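Local coordinates for protein aminotransferase TlmJ (Streptoalloteichus hindustanus, PDB 5UID) that probably catalyses pyridoxal-phosphate-dependent transamination in natural-product biosynthesis as a DegT/DnrJ/EryC1-family aminotransferase, at residues G5-T13 with Y320-R329; V266-D277 with T297-V305. All coordinates share one frame; numbering follows the deposited sequence.

Contact 1 of 2, residues G5-T13 with Y320-R329. With SO4 (sulfate ion), chain E.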
loop_
_atom_site.group_PDB
_atom_site.type_symbol
_atom_site.label_atom_id
_atom_site.label_comp_id
_atom_site.label_asym_id
_atom_site.label_seq_id
_atom_site.Cartn_x
_atom_site.Cartn_y
_atom_site.Cartn_z
ATOM N N GLY A 5 4.459 24.882 -22.205
ATOM C CA GLY A 5 3.777 23.778 -21.556
ATOM C C GLY A 5 4.343 22.422 -21.932
ATOM O O GLY A 5 5.045 22.291 -22.934
HETATM N N MSE A 6 4.038 21.411 -21.126
HETATM C CA MSE A 6 4.533 20.060 -21.376
HETATM C C MSE A 6 3.399 19.073 -21.624
HETATM O O MSE A 6 2.439 19.011 -20.857
HETATM C CB MSE A 6 5.389 19.579 -20.202
HETATM C CG MSE A 6 6.882 19.742 -20.421
HETATM SE SE MSE A 6 7.574 18.591 -21.844
HETATM C CE MSE A 6 9.450 19.086 -21.703
ATOM N N ILE A 7 3.521 18.304 -22.700
ATOM C CA ILE A 7 2.557 17.260 -23.033
ATOM C C ILE A 7 3.075 15.941 -22.475
ATOM O O ILE A 7 4.122 15.449 -22.904
ATOM C CB ILE A 7 2.340 17.171 -24.551
ATOM C CG1 ILE A 7 1.736 18.476 -25.078
ATOM C CG2 ILE A 7 1.457 15.984 -24.896
ATOM C CD1 ILE A 7 1.526 18.493 -26.574
ATOM N N ASN A 8 2.339 15.364 -21.527
ATOM C CA ASN A 8 2.793 14.184 -20.806
ATOM C C ASN A 8 2.439 12.899 -21.550
ATOM O O ASN A 8 1.507 12.853 -22.355
ATOM C CB ASN A 8 2.188 14.145 -19.401
ATOM C CG ASN A 8 2.442 15.420 -18.618
ATOM O OD1 ASN A 8 3.559 15.673 -18.163
ATOM N ND2 ASN A 8 1.401 16.229 -18.452
ATOM N N VAL A 9 3.199 11.841 -21.254
ATOM C CA VAL A 9 2.941 10.530 -21.847
ATOM C C VAL A 9 1.749 9.861 -21.177
ATOM O O VAL A 9 0.913 9.243 -21.845
ATOM C CB VAL A 9 4.201 9.647 -21.761
ATOM C CG1 VAL A 9 3.944 8.287 -22.393
ATOM C CG2 VAL A 9 5.365 10.326 -22.433
ATOM N N PHE A 10 1.660 9.961 -19.854
ATOM C CA PHE A 10 0.550 9.424 -19.083
ATOM C C PHE A 10 -0.123 10.562 -18.330
ATOM O O PHE A 10 0.551 11.474 -17.841
ATOM C CB PHE A 10 1.021 8.357 -18.087
ATOM C CG PHE A 10 2.041 7.410 -18.648
ATOM C CD1 PHE A 10 1.667 6.419 -19.538
ATOM C CD2 PHE A 10 3.372 7.504 -18.279
ATOM C CE1 PHE A 10 2.600 5.546 -20.054
ATOM C CE2 PHE A 10 4.315 6.629 -18.792
ATOM C CZ PHE A 10 3.927 5.649 -19.681
ATOM N N GLN A 11 -1.449 10.509 -18.240
ATOM C CA GLN A 11 -2.173 11.512 -17.471
ATOM C C GLN A 11 -3.572 11.013 -17.132
ATOM O O GLN A 11 -4.309 10.580 -18.024
ATOM C CB GLN A 11 -2.249 12.834 -18.234
ATOM C CG GLN A 11 -2.860 13.961 -17.426
ATOM C CD GLN A 11 -2.683 15.309 -18.089
ATOM O OE1 GLN A 11 -1.686 15.552 -18.770
ATOM N NE2 GLN A 11 -3.652 16.194 -17.895
ATOM N N PRO A 12 -3.965 11.047 -15.863
ATOM C CA PRO A 12 -5.331 10.660 -15.497
ATOM C C PRO A 12 -6.304 11.821 -15.638
ATOM O O PRO A 12 -5.919 12.989 -15.735
ATOM C CB PRO A 12 -5.187 10.242 -14.029
ATOM C CG PRO A 12 -4.081 11.106 -13.520
ATOM C CD PRO A 12 -3.130 11.330 -14.679
ATOM N N THR A 13 -7.592 11.479 -15.651
ATOM C CA THR A 13 -8.670 12.468 -15.701
ATOM C C THR A 13 -9.646 12.175 -14.566
ATOM O O THR A 13 -10.498 11.289 -14.682
ATOM C CB THR A 13 -9.386 12.466 -17.053
ATOM O OG1 THR A 13 -9.825 11.138 -17.376
ATOM C CG2 THR A 13 -8.465 12.980 -18.151
ATOM N N TYR A 320 11.531 16.514 -26.284
ATOM C CA TYR A 320 11.523 17.136 -24.965
ATOM C C TYR A 320 11.718 18.644 -25.068
ATOM O O TYR A 320 11.002 19.418 -24.424
ATOM C CB TYR A 320 12.607 16.516 -24.080
ATOM C CG TYR A 320 12.583 17.022 -22.654
ATOM C CD1 TYR A 320 11.825 16.381 -21.686
ATOM C CD2 TYR A 320 13.311 18.144 -22.277
ATOM C CE1 TYR A 320 11.797 16.838 -20.383
ATOM C CE2 TYR A 320 13.285 18.610 -20.975
ATOM C CZ TYR A 320 12.526 17.950 -20.034
ATOM O OH TYR A 320 12.494 18.403 -18.735
ATOM N N ASP A 321 12.686 19.080 -25.877
ATOM C CA ASP A 321 12.929 20.510 -26.044
ATOM C C ASP A 321 11.749 21.227 -26.686
ATOM O O ASP A 321 11.621 22.445 -26.533
ATOM C CB ASP A 321 14.188 20.741 -26.882
ATOM C CG ASP A 321 15.445 20.229 -26.206
ATOM O OD1 ASP A 321 15.431 20.067 -24.968
ATOM O OD2 ASP A 321 16.447 19.993 -26.914
ATOM N N ARG A 322 10.893 20.507 -27.405
ATOM C CA ARG A 322 9.729 21.098 -28.052
ATOM C C ARG A 322 8.468 20.999 -27.205
ATOM O O ARG A 322 7.388 21.364 -27.680
ATOM C CB ARG A 322 9.490 20.435 -29.411
ATOM C CG ARG A 322 10.684 20.480 -30.357
ATOM C CD ARG A 322 10.853 21.845 -30.998
ATOM N NE ARG A 322 11.749 21.790 -32.149
ATOM C CZ ARG A 322 13.064 21.979 -32.085
ATOM N NH1 ARG A 322 13.643 22.239 -30.921
ATOM N NH2 ARG A 322 13.798 21.908 -33.186
ATOM N N GLY A 323 8.577 20.521 -25.970
ATOM C CA GLY A 323 7.424 20.392 -25.106
ATOM C C GLY A 323 6.625 19.121 -25.279
ATOM O O GLY A 323 5.435 19.110 -24.949
ATOM N N VAL A 324 7.234 18.048 -25.777
ATOM C CA VAL A 324 6.552 16.773 -25.976
ATOM C C VAL A 324 7.332 15.718 -25.204
ATOM O O VAL A 324 8.409 15.292 -25.634
ATOM C CB VAL A 324 6.426 16.407 -27.461
ATOM C CG1 VAL A 324 5.859 15.001 -27.617
ATOM C CG2 VAL A 324 5.553 17.421 -28.184
ATOM N N TYR A 325 6.796 15.278 -24.073
ATOM C CA TYR A 325 7.468 14.257 -23.287
ATOM C C TYR A 325 7.306 12.892 -23.943
ATOM O O TYR A 325 6.238 12.558 -24.466
ATOM C CB TYR A 325 6.921 14.229 -21.862
ATOM C CG TYR A 325 7.805 13.480 -20.896
ATOM C CD1 TYR A 325 8.963 14.058 -20.395
ATOM C CD2 TYR A 325 7.488 12.192 -20.494
ATOM C CE1 TYR A 325 9.778 13.374 -19.511
ATOM C CE2 TYR A 325 8.293 11.499 -19.614
ATOM C CZ TYR A 325 9.436 12.091 -19.124
ATOM O OH TYR A 325 10.236 11.399 -18.246
ATOM N N THR A 326 8.388 12.116 -23.939
ATOM C CA THR A 326 8.385 10.742 -24.429
ATOM C C THR A 326 9.185 9.895 -23.451
ATOM O O THR A 326 9.955 10.417 -22.641
ATOM C CB THR A 326 8.983 10.588 -25.839
ATOM O OG1 THR A 326 10.315 11.113 -25.866
ATOM C CG2 THR A 326 8.124 11.282 -26.885
ATOM N N THR A 327 9.003 8.580 -23.536
ATOM C CA THR A 327 9.728 7.653 -22.677
ATOM C C THR A 327 9.693 6.273 -23.321
ATOM O O THR A 327 9.110 6.079 -24.391
ATOM C CB THR A 327 9.137 7.614 -21.264
ATOM O OG1 THR A 327 9.974 6.813 -20.418
ATOM C CG2 THR A 327 7.735 7.017 -21.283
ATOM N N PHE A 328 10.331 5.311 -22.657
ATOM C CA PHE A 328 10.282 3.917 -23.078
ATOM C C PHE A 328 9.857 3.041 -21.911
ATOM O O PHE A 328 10.379 3.181 -20.799
ATOM C CB PHE A 328 11.630 3.433 -23.620
ATOM C CG PHE A 328 11.675 1.950 -23.866
ATOM C CD1 PHE A 328 11.058 1.401 -24.978
ATOM C CD2 PHE A 328 12.319 1.104 -22.975
ATOM C CE1 PHE A 328 11.089 0.035 -25.204
ATOM C CE2 PHE A 328 12.353 -0.261 -23.194
ATOM C CZ PHE A 328 11.738 -0.796 -24.310
ATOM N N ARG A 329 8.907 2.148 -22.172
ATOM C CA ARG A 329 8.528 1.069 -21.273
ATOM C C ARG A 329 8.510 -0.220 -22.079
ATOM O O ARG A 329 8.130 -0.208 -23.253
ATOM C CB ARG A 329 7.144 1.309 -20.650
ATOM C CG ARG A 329 7.013 2.586 -19.838
ATOM C CD ARG A 329 7.743 2.482 -18.513
ATOM N NE ARG A 329 7.429 3.610 -17.643
ATOM C CZ ARG A 329 8.086 4.763 -17.656
ATOM N NH1 ARG A 329 7.732 5.740 -16.830
ATOM N NH2 ARG A 329 9.096 4.941 -18.497
HETATM S S SO4 E . 10.375 8.238 -17.129
HETATM O O1 SO4 E . 10.295 8.869 -18.443
HETATM O O2 SO4 E . 10.778 6.843 -17.278
HETATM O O3 SO4 E . 9.067 8.304 -16.482
HETATM O O4 SO4 E . 11.360 8.944 -16.315
HETATM O O HOH W 1 4.055 21.456 -25.737
#
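Met6, a selenomethionine, reaches across Gly323 to the ring of Tyr320. Its methyl CE sits over the centre of one ring face, 3.5 Å from the centroid of Tyr320. The approach is 12° off the ring normal, a CH-pi contact. SE stands higher above that face, so the pair is also a Met-aromatic contact. The bend at chi2 (-67°) lays Met6 SE 3.6 Å from Gly323 C, and the extended last torsion carries CE on over the ring.

Next along the chain, Ile7 and Val324 make a single beta bridge. Ile7 N donates to Gly323 O at 3.1 Å, and Tyr325 N donates to Ile7 O at 2.9 Å. Val9 then divides its methyls between two residues. CG2 meets the edge of the Tyr325 ring in one of its two conformers, and Val9 CG1 lies 4.1 Å from Thr327 CG2. Phe10 CE2 comes over one face of the Arg329 guanidinium, with the two planes 50° apart.

A sulfate, probably from the crystallisation liquor, completes the polar side. Arg329 NH1 donates to its O3 at 2.9 Å, and Arg329 NH2 to O2. Thr327 OG1 donates to sulfate O1 at 2.9 Å. In one conformer Tyr325 OH also points at O1, a doubtful, very short bond. Arg329 NH2 also bonds to Phe328 O, which lies in the guanidinium plane and helps fix its rotation.

Gly323, with positive phi, is the C-prime residue of the Schellman motif that ends helix 309-321. A CB there would probably run into Gly5 O. Water 1 donates to both Gly5 O and Gly323 O. Trp233 of the second subunit meets the Tyr325 ring, and Trp234 of that subunit packs on Thr327 and Arg329. The chemistry is consistent with a spot that can hold a small anion beside the subunit interface.

Contact 2 of 2, residues V266-D277 with T297-V305. With SO4 (sulfate ion), chain G.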
loop_
_atom_site.group_PDB
_atom_site.type_symbol
_atom_site.label_atom_id
_atom_site.label_comp_id
_atom_site.label_asym_id
_atom_site.label_seq_id
_atom_site.Cartn_x
_atom_site.Cartn_y
_atom_site.Cartn_z
ATOM N N VAL A 266 -11.357 4.894 -23.163
ATOM C CA VAL A 266 -10.761 4.047 -24.193
ATOM C C VAL A 266 -11.135 4.540 -25.583
ATOM O O VAL A 266 -10.295 4.566 -26.491
ATOM C CB VAL A 266 -11.177 2.580 -23.981
ATOM C CG1 VAL A 266 -10.589 1.697 -25.069
ATOM C CG2 VAL A 266 -10.735 2.099 -22.608
ATOM N N ARG A 267 -12.397 4.935 -25.778
ATOM C CA ARG A 267 -12.810 5.449 -27.082
ATOM C C ARG A 267 -12.016 6.693 -27.459
ATOM O O ARG A 267 -11.613 6.853 -28.617
ATOM C CB ARG A 267 -14.310 5.748 -27.087
ATOM C CG ARG A 267 -15.189 4.519 -27.231
ATOM C CD ARG A 267 -16.623 4.906 -27.553
ATOM N NE ARG A 267 -17.225 5.715 -26.498
ATOM C CZ ARG A 267 -17.948 5.221 -25.498
ATOM N NH1 ARG A 267 -18.162 3.915 -25.415
ATOM N NH2 ARG A 267 -18.459 6.033 -24.581
ATOM N N ARG A 268 -11.780 7.582 -26.495
ATOM C CA ARG A 268 -10.975 8.767 -26.772
ATOM C C ARG A 268 -9.535 8.384 -27.093
ATOM O O ARG A 268 -8.941 8.919 -28.035
ATOM C CB ARG A 268 -11.034 9.727 -25.584
ATOM C CG ARG A 268 -10.120 10.933 -25.711
ATOM C CD ARG A 268 -10.391 11.705 -26.992
ATOM N NE ARG A 268 -9.485 12.839 -27.136
ATOM C CZ ARG A 268 -9.381 13.575 -28.237
ATOM N NH1 ARG A 268 -10.128 13.294 -29.297
ATOM N NH2 ARG A 268 -8.528 14.590 -28.281
ATOM N N ARG A 269 -8.963 7.452 -26.326
ATOM C CA ARG A 269 -7.610 6.990 -26.617
ATOM C C ARG A 269 -7.535 6.298 -27.972
ATOM O O ARG A 269 -6.517 6.404 -28.666
ATOM C CB ARG A 269 -7.128 6.048 -25.513
ATOM C CG ARG A 269 -6.882 6.727 -24.174
ATOM C CD ARG A 269 -6.766 5.703 -23.054
ATOM N NE ARG A 269 -6.279 6.301 -21.816
ATOM C CZ ARG A 269 -5.017 6.239 -21.403
ATOM N NH1 ARG A 269 -4.666 6.821 -20.267
ATOM N NH2 ARG A 269 -4.107 5.594 -22.124
ATOM N N ARG A 270 -8.598 5.589 -28.366
ATOM C CA ARG A 270 -8.583 4.899 -29.651
ATOM C C ARG A 270 -8.591 5.888 -30.810
ATOM O O ARG A 270 -7.855 5.711 -31.789
ATOM C CB ARG A 270 -9.772 3.943 -29.753
ATOM C CG ARG A 270 -9.877 3.238 -31.101
ATOM C CD ARG A 270 -11.045 2.263 -31.139
ATOM N NE ARG A 270 -11.135 1.577 -32.426
ATOM C CZ ARG A 270 -12.041 0.649 -32.719
ATOM N NH1 ARG A 270 -12.941 0.289 -31.813
ATOM N NH2 ARG A 270 -12.045 0.080 -33.917
ATOM N N GLU A 271 -9.412 6.939 -30.722
ATOM C CA GLU A 271 -9.457 7.908 -31.810
ATOM C C GLU A 271 -8.170 8.722 -31.884
ATOM O O GLU A 271 -7.802 9.197 -32.964
ATOM C CB GLU A 271 -10.679 8.819 -31.665
ATOM C CG GLU A 271 -10.555 9.914 -30.619
ATOM C CD GLU A 271 -11.826 10.741 -30.486
ATOM O OE1 GLU A 271 -12.902 10.148 -30.250
ATOM O OE2 GLU A 271 -11.751 11.981 -30.624
ATOM N N ILE A 272 -7.464 8.879 -30.762
ATOM C CA ILE A 272 -6.150 9.513 -30.802
ATOM C C ILE A 272 -5.166 8.635 -31.564
ATOM O O ILE A 272 -4.472 9.098 -32.476
ATOM C CB ILE A 272 -5.645 9.813 -29.379
ATOM C CG1 ILE A 272 -6.493 10.902 -28.719
ATOM C CG2 ILE A 272 -4.179 10.222 -29.413
ATOM C CD1 ILE A 272 -6.152 11.129 -27.261
ATOM N N ALA A 273 -5.097 7.349 -31.203
ATOM C CA ALA A 273 -4.177 6.439 -31.877
ATOM C C ALA A 273 -4.492 6.320 -33.363
ATOM O O ALA A 273 -3.576 6.170 -34.181
ATOM C CB ALA A 273 -4.215 5.064 -31.211
ATOM N N GLU A 274 -5.771 6.390 -33.732
ATOM C CA GLU A 274 -6.128 6.348 -35.145
ATOM C C GLU A 274 -5.692 7.623 -35.859
ATOM O O GLU A 274 -5.225 7.571 -37.003
ATOM C CB GLU A 274 -7.630 6.116 -35.298
ATOM C CG GLU A 274 -8.063 4.724 -34.863
ATOM C CD GLU A 274 -9.567 4.533 -34.891
ATOM O OE1 GLU A 274 -10.298 5.543 -34.981
ATOM O OE2 GLU A 274 -10.018 3.369 -34.819
ATOM N N ARG A 275 -5.832 8.775 -35.199
ATOM C CA ARG A 275 -5.287 10.008 -35.758
ATOM C C ARG A 275 -3.770 9.926 -35.875
ATOM O O ARG A 275 -3.190 10.399 -36.861
ATOM C CB ARG A 275 -5.702 11.205 -34.902
ATOM C CG ARG A 275 -5.075 12.522 -35.334
ATOM C CD ARG A 275 -5.534 12.938 -36.728
ATOM N NE ARG A 275 -4.772 14.078 -37.234
ATOM C CZ ARG A 275 -3.836 13.995 -38.175
ATOM N NH1 ARG A 275 -3.551 12.824 -38.728
ATOM N NH2 ARG A 275 -3.190 15.085 -38.570
ATOM N N TYR A 276 -3.111 9.329 -34.879
ATOM C CA TYR A 276 -1.676 9.072 -34.980
ATOM C C TYR A 276 -1.365 8.196 -36.188
ATOM O O TYR A 276 -0.443 8.487 -36.960
ATOM C CB TYR A 276 -1.164 8.405 -33.703
ATOM C CG TYR A 276 -0.905 9.331 -32.535
ATOM C CD1 TYR A 276 -0.843 10.708 -32.706
ATOM C CD2 TYR A 276 -0.706 8.819 -31.258
ATOM C CE1 TYR A 276 -0.599 11.551 -31.631
ATOM C CE2 TYR A 276 -0.464 9.648 -30.181
ATOM C CZ TYR A 276 -0.410 11.014 -30.372
ATOM O OH TYR A 276 -0.166 11.836 -29.293
ATOM N N ASP A 277 -2.125 7.109 -36.361
ATOM C CA ASP A 277 -1.927 6.240 -37.517
ATOM C C ASP A 277 -2.062 7.018 -38.820
ATOM O O ASP A 277 -1.276 6.822 -39.752
ATOM C CB ASP A 277 -2.925 5.081 -37.490
ATOM C CG ASP A 277 -2.673 4.110 -36.350
ATOM O OD1 ASP A 277 -1.543 4.082 -35.815
ATOM O OD2 ASP A 277 -3.612 3.365 -35.995
ATOM N N THR A 297 -9.208 -6.468 -28.820
ATOM C CA THR A 297 -9.466 -5.068 -28.521
ATOM C C THR A 297 -8.404 -4.575 -27.548
ATOM O O THR A 297 -7.958 -5.322 -26.672
ATOM C CB THR A 297 -10.866 -4.859 -27.926
ATOM O OG1 THR A 297 -10.984 -5.590 -26.698
ATOM C CG2 THR A 297 -11.935 -5.332 -28.898
ATOM N N SER A 298 -7.993 -3.324 -27.714
ATOM C CA SER A 298 -6.932 -2.741 -26.910
ATOM C C SER A 298 -7.500 -1.707 -25.947
ATOM O O SER A 298 -8.557 -1.117 -26.191
ATOM C CB SER A 298 -5.864 -2.090 -27.797
ATOM O OG SER A 298 -4.853 -1.471 -27.017
ATOM N N SER A 299 -6.787 -1.505 -24.840
ATOM C CA SER A 299 -7.059 -0.389 -23.947
ATOM C C SER A 299 -6.375 0.894 -24.402
ATOM O O SER A 299 -6.685 1.966 -23.868
ATOM C CB SER A 299 -6.612 -0.735 -22.525
ATOM O OG SER A 299 -7.253 -1.910 -22.059
ATOM N N TYR A 300 -5.462 0.802 -25.372
ATOM C CA TYR A 300 -4.705 1.941 -25.892
ATOM C C TYR A 300 -3.963 2.663 -24.765
ATOM O O TYR A 300 -4.172 3.846 -24.493
ATOM C CB TYR A 300 -5.616 2.889 -26.679
ATOM C CG TYR A 300 -6.270 2.204 -27.857
ATOM C CD1 TYR A 300 -5.627 2.126 -29.085
ATOM C CD2 TYR A 300 -7.515 1.605 -27.732
ATOM C CE1 TYR A 300 -6.217 1.486 -30.161
ATOM C CE2 TYR A 300 -8.111 0.965 -28.799
ATOM C CZ TYR A 300 -7.460 0.908 -30.011
ATOM O OH TYR A 300 -8.053 0.268 -31.075
ATOM N N TYR A 301 -3.077 1.911 -24.111
ATOM C CA TYR A 301 -2.258 2.434 -23.024
ATOM C C TYR A 301 -0.956 3.044 -23.527
ATOM O O TYR A 301 -0.539 4.098 -23.036
ATOM C CB TYR A 301 -1.967 1.324 -22.010
ATOM C CG TYR A 301 -1.204 1.793 -20.792
ATOM C CD1 TYR A 301 -1.657 2.869 -20.040
ATOM C CD2 TYR A 301 -0.037 1.154 -20.388
ATOM C CE1 TYR A 301 -0.965 3.305 -18.925
ATOM C CE2 TYR A 301 0.659 1.579 -19.270
ATOM C CZ TYR A 301 0.191 2.657 -18.545
ATOM O OH TYR A 301 0.881 3.090 -17.435
ATOM N N PHE A 302 -0.302 2.399 -24.492
ATOM C CA PHE A 302 0.882 2.928 -25.151
ATOM C C PHE A 302 0.592 3.156 -26.627
ATOM O O PHE A 302 -0.148 2.394 -27.257
ATOM C CB PHE A 302 2.084 1.972 -25.051
ATOM C CG PHE A 302 2.581 1.744 -23.657
ATOM C CD1 PHE A 302 2.579 2.762 -22.721
ATOM C CD2 PHE A 302 3.073 0.501 -23.288
ATOM C CE1 PHE A 302 3.051 2.542 -21.440
ATOM C CE2 PHE A 302 3.541 0.273 -22.007
ATOM C CZ PHE A 302 3.530 1.296 -21.083
ATOM N N TYR A 303 1.194 4.204 -27.182
ATOM C CA TYR A 303 1.349 4.330 -28.629
ATOM C C TYR A 303 2.848 4.357 -28.902
ATOM O O TYR A 303 3.490 5.408 -28.795
ATOM C CB TYR A 303 0.653 5.568 -29.183
ATOM C CG TYR A 303 0.581 5.540 -30.692
ATOM C CD1 TYR A 303 -0.486 4.935 -31.343
ATOM C CD2 TYR A 303 1.597 6.086 -31.467
ATOM C CE1 TYR A 303 -0.551 4.894 -32.722
ATOM C CE2 TYR A 303 1.541 6.047 -32.847
ATOM C CZ TYR A 303 0.464 5.449 -33.468
ATOM O OH TYR A 303 0.400 5.409 -34.841
ATOM N N TRP A 304 3.406 3.201 -29.245
ATOM C CA TRP A 304 4.843 3.051 -29.428
ATOM C C TRP A 304 5.186 3.101 -30.910
ATOM O O TRP A 304 4.547 2.431 -31.728
ATOM C CB TRP A 304 5.337 1.743 -28.806
ATOM C CG TRP A 304 4.805 0.492 -29.456
ATOM C CD1 TRP A 304 5.462 -0.313 -30.342
ATOM C CD2 TRP A 304 3.512 -0.098 -29.262
ATOM N NE1 TRP A 304 4.660 -1.365 -30.711
ATOM C CE2 TRP A 304 3.458 -1.257 -30.064
ATOM C CE3 TRP A 304 2.395 0.240 -28.489
ATOM C CZ2 TRP A 304 2.332 -2.078 -30.115
ATOM C CZ3 TRP A 304 1.277 -0.575 -28.543
ATOM C CH2 TRP A 304 1.254 -1.722 -29.349
ATOM N N VAL A 305 6.185 3.904 -31.250
ATOM C CA VAL A 305 6.700 3.985 -32.608
ATOM C C VAL A 305 8.128 3.464 -32.603
ATOM O O VAL A 305 8.847 3.571 -31.602
ATOM C CB VAL A 305 6.637 5.421 -33.166
ATOM C CG1 VAL A 305 5.191 5.841 -33.387
ATOM C CG2 VAL A 305 7.338 6.386 -32.222
HETATM S S SO4 G . -20.546 4.161 -22.418
HETATM O O1 SO4 G . -19.896 3.473 -23.531
HETATM O O2 SO4 G . -21.928 4.459 -22.783
HETATM O O3 SO4 G . -20.528 3.301 -21.237
HETATM O O4 SO4 G . -19.842 5.407 -22.128
HETATM O O HOH W 2 -1.476 5.946 -21.173
#
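Val266 and Ser299 face each other at one end of this contact, with their CA atoms 5.8 Å apart, and Ala273 faces Tyr303 near the other. Helix segment 266-277 and strand 303-305 run nearly the same way, at 20°. The arrangement fits the smaller C-terminal part of a fold type I aminotransferase, where the long helix 249-280 lies against an antiparallel strand pair, here 303-306 with 355-358.

Two tyrosines fill the space between helix and chain. Tyr300 presses one ring face on the helix backbone, with Arg270 CA 3.8 Å from the ring centroid. Ser298 CB lies over the opposite face, so the ring is sandwiched. Ser298 OG also accepts from Tyr300 N, an ST turn. Val266 CG1 meets the Tyr300 ring edge, while Arg270 CG reaches Tyr300 OH.

With chi1 at -168°, the Tyr303 ring swings away from its own backbone N and across to the helix. Ala273 CB touches Tyr303 CD1 at 3.7 Å. The edge of Tyr276 points at the face of Tyr303 in a T-shaped (edge-to-face) pair, with planes at 58°. Tyr276 CB lies over that ring too, and Tyr276 OH bonds to Pro359 O. Tyr303 OH donates to Asp277 OD1 at 2.5 Å, on the anti side and tilted out of the carboxylate plane. With a phenylalanine in place of Tyr303, Asp277 OD1 would probably lose its hydroxyl mate and the carboxylate would be left freer to turn.

Arg269 is buried and its polar end is shared out. NE bonds to Gln362 OE1. NH2 of Arg269 donates to Tyr300 O at 2.9 Å, with that oxygen in the guanidinium plane. The same NH2 donates to water 2, which also lies 2.8 Å from Tyr301 O and probably donates to it.

Contact 2 is nested inside the chain loop closed by contact 1, and their centres are about 15 Å apart. They meet directly through Phe302, where Phe10 CE1 packs on Phe302 CE1 at 3.3 Å. Arg329 CB touches the same ring, at Phe302 CZ, 3.6 Å away. Strand 303-306 also leads into helix 309-321, whose end lies in contact 1. Contact 2 touches both neighbours of Lys187, the predicted cofactor lysine, itself not modelled: Tyr301 OH bonds to Met186 O and Arg269 packs on Ile188. Phe10 of contact 1 also packs on Tyr301. Val250, Ala251 and Ile254 of the pyridoxal-phosphate pocket lie earlier on helix 249-280. Contact 1 also faces the second subunit.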